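Local coordinates for uncharacterized protein (Pseudomonas syringae pv. tomato, PDB 3K4I), which is of unknown function but belongs to the Aldolase/RraA family, with a mixed beta-sheet at its centre and three chains in its assembly, at residues T59-P64 and Q150-Q155; V86-N91 and V156-D161. One frame throughout, in Å; residues are numbered along the deposited sequence.

Contact 1 (T59-P64 and Q150-Q155); sequences TVQYQP and QLKAVQ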
ATOM      1  N   THR C  59     -20.941   2.191 -14.744  1.00  3.35           N
ATOM      2  CA  THR C  59     -19.695   2.781 -15.256  1.00  4.93           C
ATOM      3  C   THR C  59     -19.729   4.303 -15.296  1.00  5.48           C
ATOM      4  O   THR C  59     -20.771   4.927 -15.558  1.00  5.31           O
ATOM      5  CB  THR C  59     -19.357   2.240 -16.651  1.00  5.08           C
ATOM      6  OG1 THR C  59     -20.479   2.414 -17.532  1.00  6.74           O
ATOM      7  CG2 THR C  59     -19.020   0.754 -16.597  1.00  8.28           C
ATOM      8  N   VAL C  60     -18.579   4.907 -15.042  1.00  5.27           N
ATOM      9  CA  VAL C  60     -18.462   6.369 -15.042  1.00  4.84           C
ATOM     10  C   VAL C  60     -17.178   6.672 -15.798  1.00  3.26           C
ATOM     11  O   VAL C  60     -16.119   6.136 -15.446  1.00  4.96           O
ATOM     12  CB  VAL C  60     -18.302   6.889 -13.591  1.00  5.18           C
ATOM     13  CG1 VAL C  60     -18.259   8.420 -13.584  1.00  6.26           C
ATOM     14  CG2 VAL C  60     -19.439   6.350 -12.694  1.00  6.60           C
ATOM     15  N   GLN C  61     -17.265   7.519 -16.829  1.00  3.83           N
ATOM     16  CA  GLN C  61     -16.104   7.924 -17.631  1.00  3.64           C
ATOM     17  C   GLN C  61     -15.867   9.431 -17.511  1.00  2.65           C
ATOM     18  O   GLN C  61     -16.795  10.220 -17.739  1.00  2.40           O
ATOM     19  CB  GLN C  61     -16.332   7.557 -19.101  1.00  4.03           C
ATOM     20  CG  GLN C  61     -15.198   8.048 -20.038  1.00  7.57           C
ATOM     21  CD  GLN C  61     -13.919   7.298 -19.749  1.00  5.00           C
ATOM     22  OE1 GLN C  61     -12.881   7.897 -19.347  1.00  8.61           O
ATOM     23  NE2 GLN C  61     -13.976   5.991 -19.884  1.00  7.87           N
ATOM     24  N   TYR C  62     -14.632   9.818 -17.170  1.00  3.15           N
ATOM     25  CA  TYR C  62     -14.213  11.231 -17.032  1.00  3.86           C
ATOM     26  C   TYR C  62     -13.435  11.645 -18.283  1.00  5.47           C
ATOM     27  O   TYR C  62     -13.098  10.802 -19.121  1.00  6.79           O
ATOM     28  CB  TYR C  62     -13.335  11.452 -15.782  1.00  4.07           C
ATOM     29  CG  TYR C  62     -14.148  11.364 -14.507  1.00  7.17           C
ATOM     30  CD1 TYR C  62     -14.667  12.509 -13.898  1.00  3.87           C
ATOM     31  CD2 TYR C  62     -14.390  10.134 -13.932  1.00  4.61           C
ATOM     32  CE1 TYR C  62     -15.450  12.427 -12.743  1.00  8.07           C
ATOM     33  CE2 TYR C  62     -15.160  10.030 -12.770  1.00  7.32           C
ATOM     34  CZ  TYR C  62     -15.684  11.196 -12.197  1.00  5.00           C
ATOM     35  OH  TYR C  62     -16.426  11.075 -11.047  1.00  8.27           O
ATOM     36  N   GLN C  63     -13.235  12.950 -18.423  1.00  5.28           N
ATOM     37  CA  GLN C  63     -12.525  13.529 -19.578  1.00  5.56           C
ATOM     38  C   GLN C  63     -11.884  14.841 -19.143  1.00  5.98           C
ATOM     39  O   GLN C  63     -12.191  15.363 -18.074  1.00  6.27           O
ATOM     40  CB  GLN C  63     -13.493  13.760 -20.743  1.00  6.47           C
ATOM     41  CG  GLN C  63     -14.517  14.890 -20.468  1.00  6.27           C
ATOM     42  CD  GLN C  63     -15.583  15.065 -21.537  1.00  7.23           C
ATOM     43  OE1 GLN C  63     -16.626  15.646 -21.261  1.00  8.19           O
ATOM     44  NE2 GLN C  63     -15.318  14.605 -22.758  1.00  6.50           N
ATOM     45  N   PRO C  64     -11.016  15.401 -19.987  1.00  7.89           N
ATOM     46  CA  PRO C  64     -10.480  16.704 -19.605  1.00  7.56           C
ATOM     47  C   PRO C  64     -11.554  17.772 -19.395  1.00  7.40           C
ATOM     48  O   PRO C  64     -12.605  17.759 -20.058  1.00  6.19           O
ATOM     49  CB  PRO C  64      -9.571  17.079 -20.802  1.00  8.86           C
ATOM     50  CG  PRO C  64      -9.151  15.734 -21.345  1.00 11.35           C
ATOM     51  CD  PRO C  64     -10.383  14.863 -21.205  1.00  8.48           C
ATOM     52  N   GLN C 150     -13.600  16.181 -15.519  1.00  7.30           N
ATOM     53  CA  GLN C 150     -15.046  16.354 -15.549  1.00  7.86           C
ATOM     54  C   GLN C 150     -15.746  15.113 -16.084  1.00  6.85           C
ATOM     55  O   GLN C 150     -15.167  14.336 -16.844  1.00  5.93           O
ATOM     56  CB  GLN C 150     -15.457  17.592 -16.359  1.00  9.18           C
ATOM     57  CG  GLN C 150     -15.437  17.379 -17.842  1.00 10.42           C
ATOM     58  CD  GLN C 150     -15.843  18.595 -18.654  1.00  9.62           C
ATOM     59  OE1 GLN C 150     -15.629  19.756 -18.248  1.00 10.75           O
ATOM     60  NE2 GLN C 150     -16.385  18.332 -19.836  1.00  9.87           N
ATOM     61  N   LEU C 151     -16.980  14.898 -15.635  1.00  7.44           N
ATOM     62  CA  LEU C 151     -17.756  13.771 -16.140  1.00  7.42           C
ATOM     63  C   LEU C 151     -18.031  13.895 -17.630  1.00  5.93           C
ATOM     64  O   LEU C 151     -18.397  14.976 -18.121  1.00  6.71           O
ATOM     65  CB  LEU C 151     -19.095  13.679 -15.404  1.00  8.66           C
ATOM     66  CG  LEU C 151     -18.927  13.191 -13.988  1.00  8.14           C
ATOM     67  CD1 LEU C 151     -20.118  13.608 -13.134  1.00  9.87           C
ATOM     68  CD2 LEU C 151     -18.763  11.671 -13.989  1.00  9.51           C
ATOM     69  N   LYS C 152     -17.850  12.789 -18.341  1.00  5.22           N
ATOM     70  CA  LYS C 152     -18.157  12.717 -19.762  1.00  5.80           C
ATOM     71  C   LYS C 152     -19.490  11.988 -19.915  1.00  5.66           C
ATOM     72  O   LYS C 152     -20.411  12.513 -20.517  1.00  4.99           O
ATOM     73  CB  LYS C 152     -17.079  11.985 -20.564  1.00  7.50           C
ATOM     74  CG  LYS C 152     -17.454  11.828 -22.034  1.00  7.74           C
ATOM     75  CD  LYS C 152     -16.296  11.200 -22.826  1.00  9.74           C
ATOM     76  CE  LYS C 152     -16.451  11.474 -24.313  1.00  9.03           C
ATOM     77  NZ  LYS C 152     -15.345  10.828 -25.104  1.00 10.80           N
ATOM     78  N   ALA C 153     -19.568  10.802 -19.334  1.00  6.65           N
ATOM     79  CA  ALA C 153     -20.735   9.941 -19.524  1.00  5.35           C
ATOM     80  C   ALA C 153     -20.772   8.859 -18.455  1.00  5.64           C
ATOM     81  O   ALA C 153     -19.738   8.448 -17.946  1.00  4.90           O
ATOM     82  CB  ALA C 153     -20.700   9.296 -20.889  1.00  5.62           C
ATOM     83  N   VAL C 154     -21.979   8.418 -18.120  1.00  5.84           N
ATOM     84  CA  VAL C 154     -22.119   7.199 -17.307  1.00  5.80           C
ATOM     85  C   VAL C 154     -22.855   6.110 -18.093  1.00  5.23           C
ATOM     86  O   VAL C 154     -23.611   6.392 -19.026  1.00  5.61           O
ATOM     87  CB  VAL C 154     -22.814   7.423 -15.922  1.00  7.24           C
ATOM     88  CG1 VAL C 154     -22.056   8.448 -15.077  1.00  7.58           C
ATOM     89  CG2 VAL C 154     -24.295   7.813 -16.071  1.00  7.67           C
ATOM     90  N   GLN C 155     -22.602   4.859 -17.715  1.00  6.22           N
ATOM     91  CA  GLN C 155     -23.209   3.677 -18.340  1.00  6.22           C
ATOM     92  C   GLN C 155     -22.764   3.480 -19.794  1.00  6.03           C
ATOM     93  O   GLN C 155     -23.549   3.087 -20.678  1.00  6.66           O
ATOM     94  CB  GLN C 155     -24.729   3.663 -18.183  1.00  7.17           C
ATOM     95  CG  GLN C 155     -25.129   3.649 -16.706  1.00  6.58           C
ATOM     96  CD  GLN C 155     -24.814   2.325 -16.068  1.00  6.46           C
ATOM     97  OE1 GLN C 155     -23.652   1.980 -15.877  1.00  5.88           O
ATOM     98  NE2 GLN C 155     -25.873   1.572 -15.691  1.00  5.22           N
TER
HETATM   99  O   HOH W   1     -13.158  12.751 -24.062  1.00 24.53           O
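Y62 and L151 both set CG beside their own backbone N (chi1 -72° in each), and the two side chains run alongside one another in the same direction. L151 CD2 lies over one face of the Y62 ring, displaced from the ring centre, 3.9 Å from the centroid in a CH-pi contact. L151 CD2 also lies 3.3 Å from V60 CG1, a close pinch for two methyls.

Along the antiparallel backbones, two consecutive residues, K152 and A153, stand across from Q61: Q61 O accepts K152 N at 2.8 Å and A153 N at 3.3 Å, a classic beta bulge that shifts the register by one. Beyond the non-hydrogen-bonded pair Y62-L151, Q63 and Q150 exchange both backbone bonds. Q150 NE2 adds a bond to Q63 OE1 (3.1 Å) from above the carbonyl plane, and Q150 OE1 accepts from D66 N, holding both ends of the amide. One water accepts from both Q63 NE2 and K152 NZ.

At the other end, T59 O takes Q155 N (2.8 Å); chi2 (-71°) folds Q155 CD back, and Q155 OE1 accepts T59 N at 2.9 Å. The glutamine side chain therefore stands in for a backbone carbonyl and extends the pairing past the strand end, while the bulge keeps both amides opposite Q61 hydrogen-bonded.

Contact 2 (V86-N91 and V156-D161); sequences VIVSSN and VPLVID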
ATOM      1  N   VAL C  86     -21.835  -1.864  -8.153  1.00  3.72           N
ATOM      2  CA  VAL C  86     -20.457  -1.470  -7.849  1.00  4.82           C
ATOM      3  C   VAL C  86     -20.105  -0.387  -8.882  1.00  4.58           C
ATOM      4  O   VAL C  86     -20.208  -0.641 -10.051  1.00  6.53           O
ATOM      5  CB  VAL C  86     -19.510  -2.677  -8.008  1.00  5.25           C
ATOM      6  CG1 VAL C  86     -18.049  -2.268  -7.970  1.00  7.59           C
ATOM      7  CG2 VAL C  86     -19.803  -3.741  -6.914  1.00  8.23           C
ATOM      8  N   ILE C  87     -19.696   0.803  -8.432  1.00  4.21           N
ATOM      9  CA  ILE C  87     -19.411   1.919  -9.319  1.00  4.29           C
ATOM     10  C   ILE C  87     -17.997   1.687  -9.836  1.00  5.13           C
ATOM     11  O   ILE C  87     -17.112   1.381  -9.046  1.00  5.91           O
ATOM     12  CB  ILE C  87     -19.504   3.264  -8.552  1.00  5.27           C
ATOM     13  CG1 ILE C  87     -20.970   3.596  -8.229  1.00  3.40           C
ATOM     14  CG2 ILE C  87     -18.813   4.408  -9.398  1.00  3.66           C
ATOM     15  CD1 ILE C  87     -21.220   4.810  -7.249  1.00  5.64           C
ATOM     16  N   VAL C  88     -17.806   1.795 -11.152  1.00  5.11           N
ATOM     17  CA  VAL C  88     -16.480   1.582 -11.744  1.00  4.73           C
ATOM     18  C   VAL C  88     -16.192   2.859 -12.477  1.00  4.46           C
ATOM     19  O   VAL C  88     -16.880   3.165 -13.442  1.00  4.00           O
ATOM     20  CB  VAL C  88     -16.424   0.385 -12.704  1.00  4.79           C
ATOM     21  CG1 VAL C  88     -14.995   0.237 -13.310  1.00  6.83           C
ATOM     22  CG2 VAL C  88     -16.840  -0.896 -11.977  1.00  5.58           C
ATOM     23  N   SER C  89     -15.187   3.601 -11.993  1.00  6.89           N
ATOM     24  CA  SER C  89     -14.916   4.955 -12.447  1.00  7.38           C
ATOM     25  C   SER C  89     -13.587   5.002 -13.127  1.00  6.14           C
ATOM     26  O   SER C  89     -12.584   4.519 -12.572  1.00  6.37           O
ATOM     27  CB  SER C  89     -14.910   5.939 -11.273  1.00  9.75           C
ATOM     28  OG  SER C  89     -16.227   6.145 -10.803  1.00 18.48           O
ATOM     29  N   SER C  90     -13.572   5.586 -14.305  1.00  5.63           N
ATOM     30  CA  SER C  90     -12.315   5.663 -15.082  1.00  5.81           C
ATOM     31  C   SER C  90     -11.922   7.104 -15.345  1.00  5.11           C
ATOM     32  O   SER C  90     -12.665   7.862 -15.961  1.00  4.54           O
ATOM     33  CB  SER C  90     -12.404   4.798 -16.351  1.00  6.47           C
ATOM     34  OG  SER C  90     -11.140   4.752 -17.014  1.00 13.55           O
ATOM     35  N   ASN C  91     -10.726   7.455 -14.871  1.00  5.79           N
ATOM     36  CA  ASN C  91     -10.210   8.815 -14.964  1.00  7.44           C
ATOM     37  C   ASN C  91      -8.776   8.787 -15.508  1.00  7.62           C
ATOM     38  O   ASN C  91      -7.866   9.508 -15.011  1.00  7.21           O
ATOM     39  CB  ASN C  91     -10.294   9.503 -13.595  1.00  8.77           C
ATOM     40  CG  ASN C  91      -9.924  10.980 -13.650  1.00  8.60           C
ATOM     41  OD1 ASN C  91     -10.183  11.665 -14.656  1.00  9.64           O
ATOM     42  ND2 ASN C  91      -9.291  11.475 -12.583  1.00  9.62           N
ATOM     43  N   VAL C 156     -21.483   3.775 -20.012  1.00  6.63           N
ATOM     44  CA  VAL C 156     -20.821   3.502 -21.271  1.00  6.40           C
ATOM     45  C   VAL C 156     -19.717   2.457 -21.051  1.00  5.86           C
ATOM     46  O   VAL C 156     -19.231   2.314 -19.941  1.00  7.00           O
ATOM     47  CB  VAL C 156     -20.139   4.779 -21.822  1.00  5.29           C
ATOM     48  CG1 VAL C 156     -21.185   5.773 -22.342  1.00  9.49           C
ATOM     49  CG2 VAL C 156     -19.268   5.433 -20.772  1.00  8.69           C
ATOM     50  N   PRO C 157     -19.308   1.736 -22.110  1.00  6.06           N
ATOM     51  CA  PRO C 157     -18.176   0.816 -21.954  1.00  7.56           C
ATOM     52  C   PRO C 157     -16.915   1.549 -21.490  1.00  8.37           C
ATOM     53  O   PRO C 157     -16.634   2.645 -21.990  1.00  9.59           O
ATOM     54  CB  PRO C 157     -17.952   0.271 -23.378  1.00  7.84           C
ATOM     55  CG  PRO C 157     -19.203   0.559 -24.110  1.00  7.80           C
ATOM     56  CD  PRO C 157     -19.829   1.749 -23.488  1.00  6.74           C
ATOM     57  N   LEU C 158     -16.180   0.955 -20.542  1.00  8.28           N
ATOM     58  CA  LEU C 158     -14.856   1.458 -20.154  1.00  7.76           C
ATOM     59  C   LEU C 158     -13.781   0.489 -20.622  1.00  9.12           C
ATOM     60  O   LEU C 158     -14.023  -0.713 -20.716  1.00  9.67           O
ATOM     61  CB  LEU C 158     -14.720   1.572 -18.642  1.00  6.55           C
ATOM     62  CG  LEU C 158     -15.841   2.297 -17.921  1.00  9.41           C
ATOM     63  CD1 LEU C 158     -15.573   2.244 -16.435  1.00  5.95           C
ATOM     64  CD2 LEU C 158     -16.078   3.727 -18.414  1.00  6.18           C
ATOM     65  N   VAL C 159     -12.591   1.006 -20.909  1.00  9.28           N
ATOM     66  CA  VAL C 159     -11.499   0.092 -21.150  1.00 10.42           C
ATOM     67  C   VAL C 159     -10.363   0.464 -20.192  1.00 12.32           C
ATOM     68  O   VAL C 159      -9.815   1.567 -20.255  1.00 13.25           O
ATOM     69  CB  VAL C 159     -11.063   0.054 -22.615  1.00 11.81           C
ATOM     70  CG1 VAL C 159      -9.995  -1.027 -22.798  1.00 15.56           C
ATOM     71  CG2 VAL C 159     -12.261  -0.245 -23.526  1.00 14.47           C
ATOM     72  N   ILE C 160     -10.049  -0.446 -19.278  1.00 12.21           N
ATOM     73  CA  ILE C 160      -9.023  -0.187 -18.246  1.00 13.18           C
ATOM     74  C   ILE C 160      -7.919  -1.215 -18.451  1.00 15.96           C
ATOM     75  O   ILE C 160      -8.163  -2.396 -18.343  1.00 16.04           O
ATOM     76  CB  ILE C 160      -9.619  -0.299 -16.820  1.00 12.31           C
ATOM     77  CG1 ILE C 160     -10.663   0.806 -16.576  1.00 13.11           C
ATOM     78  CG2 ILE C 160      -8.527  -0.271 -15.729  1.00 13.59           C
ATOM     79  CD1 ILE C 160     -11.484   0.604 -15.309  1.00 11.90           C
ATOM     80  N   ASP C 161      -6.709  -0.755 -18.755  1.00 19.14           N
ATOM     81  CA  ASP C 161      -5.589  -1.678 -19.016  1.00 21.08           C
ATOM     82  C   ASP C 161      -5.969  -2.761 -20.073  1.00 19.88           C
ATOM     83  O   ASP C 161      -5.625  -3.924 -19.906  1.00 20.78           O
ATOM     84  CB  ASP C 161      -5.113  -2.375 -17.706  1.00 23.39           C
ATOM     85  CG  ASP C 161      -4.668  -1.394 -16.601  1.00 24.51           C
ATOM     86  OD1 ASP C 161      -5.150  -1.507 -15.427  1.00 24.21           O
ATOM     87  OD2 ASP C 161      -3.823  -0.526 -16.885  1.00 25.16           O
TER
HETATM   88  O   HOH W   2     -12.166   3.907 -19.662  1.00 19.88           O
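V88 and S90 meet L158 and I160 in a buried contact between two strands that belong to different sheets. The axes of strands 86-90 and 158-160 approach to 8.2 Å, with 71° between their directions. Alternation along each strand turns V88, S90, L158 and I160 toward the other segment, while S89 and V159 point away.

Apolar packing carries most of the contact. L158 has CG beside its backbone N, anti to the carbonyl carbon (chi1 -50°), and its CD1 does the touching. L158 CD1 lies 3.8 Å from V88 CG1 and, against the backbone, 3.4 Å from V88 O. It reaches S90 as well, with 4.1 Å between L158 CD1 and S90 CB. V88 CG1 serves two partners, since I160 CD1 approaches V88 CG1 at 4.1 Å; V88 crosses both L158 and I160 obliquely. Apart from these apolar pairs, I160 CG1 makes a van der Waals approach to the serine hydroxyl, 4.0 Å from S90 OG.

The polar part is indirect: no hydrogen bond joins the segments directly, and a water bridges them. The water oxygen donates to S90 OG (3.0 Å) and accepts from V159 N (3.2 Å), linking the serine side chain to the backbone of the short strand. S90 OG also hydrogen-bonds with D119 OD2, at the end of neighbouring strand 115-119, and thereby has a second partner within the sheet. Beyond the packed residues, D161 forms a salt bridge with R138.

Strand 158-160 pairs antiparallel with 163-165 as a beta-hairpin, with D161 in the turn. The hairpin lies across one face of the mixed central sheet, where L158 also touches T59 and Q61: face-to-face packing of a two-stranded sheet on a larger one, with V88, L158 and I160 supplying the apolar layer between them and S90 its polar member.

From the N terminus the chain runs through 59-64, then 86-91, then 150-155 and directly on into 156-161. Contact 1 closes the loop from 65 to 149 and contact 2 that from 92 to 155; because the segments alternate, the two closures cross. Strands 53-63 and 85-90 are parallel neighbours in the mixed sheet, joined between the contacts by a probable hydrogen bond from S90 N to V60 O. On the other side of 53-63, strand 150-154 pairs as contact 1 has it, after which the chain turns at Q155 and V156, where V156 O meets T59 OG1, and leaves the sheet to cross its face in contact 2. Together they tie sheet and hairpin into one unit.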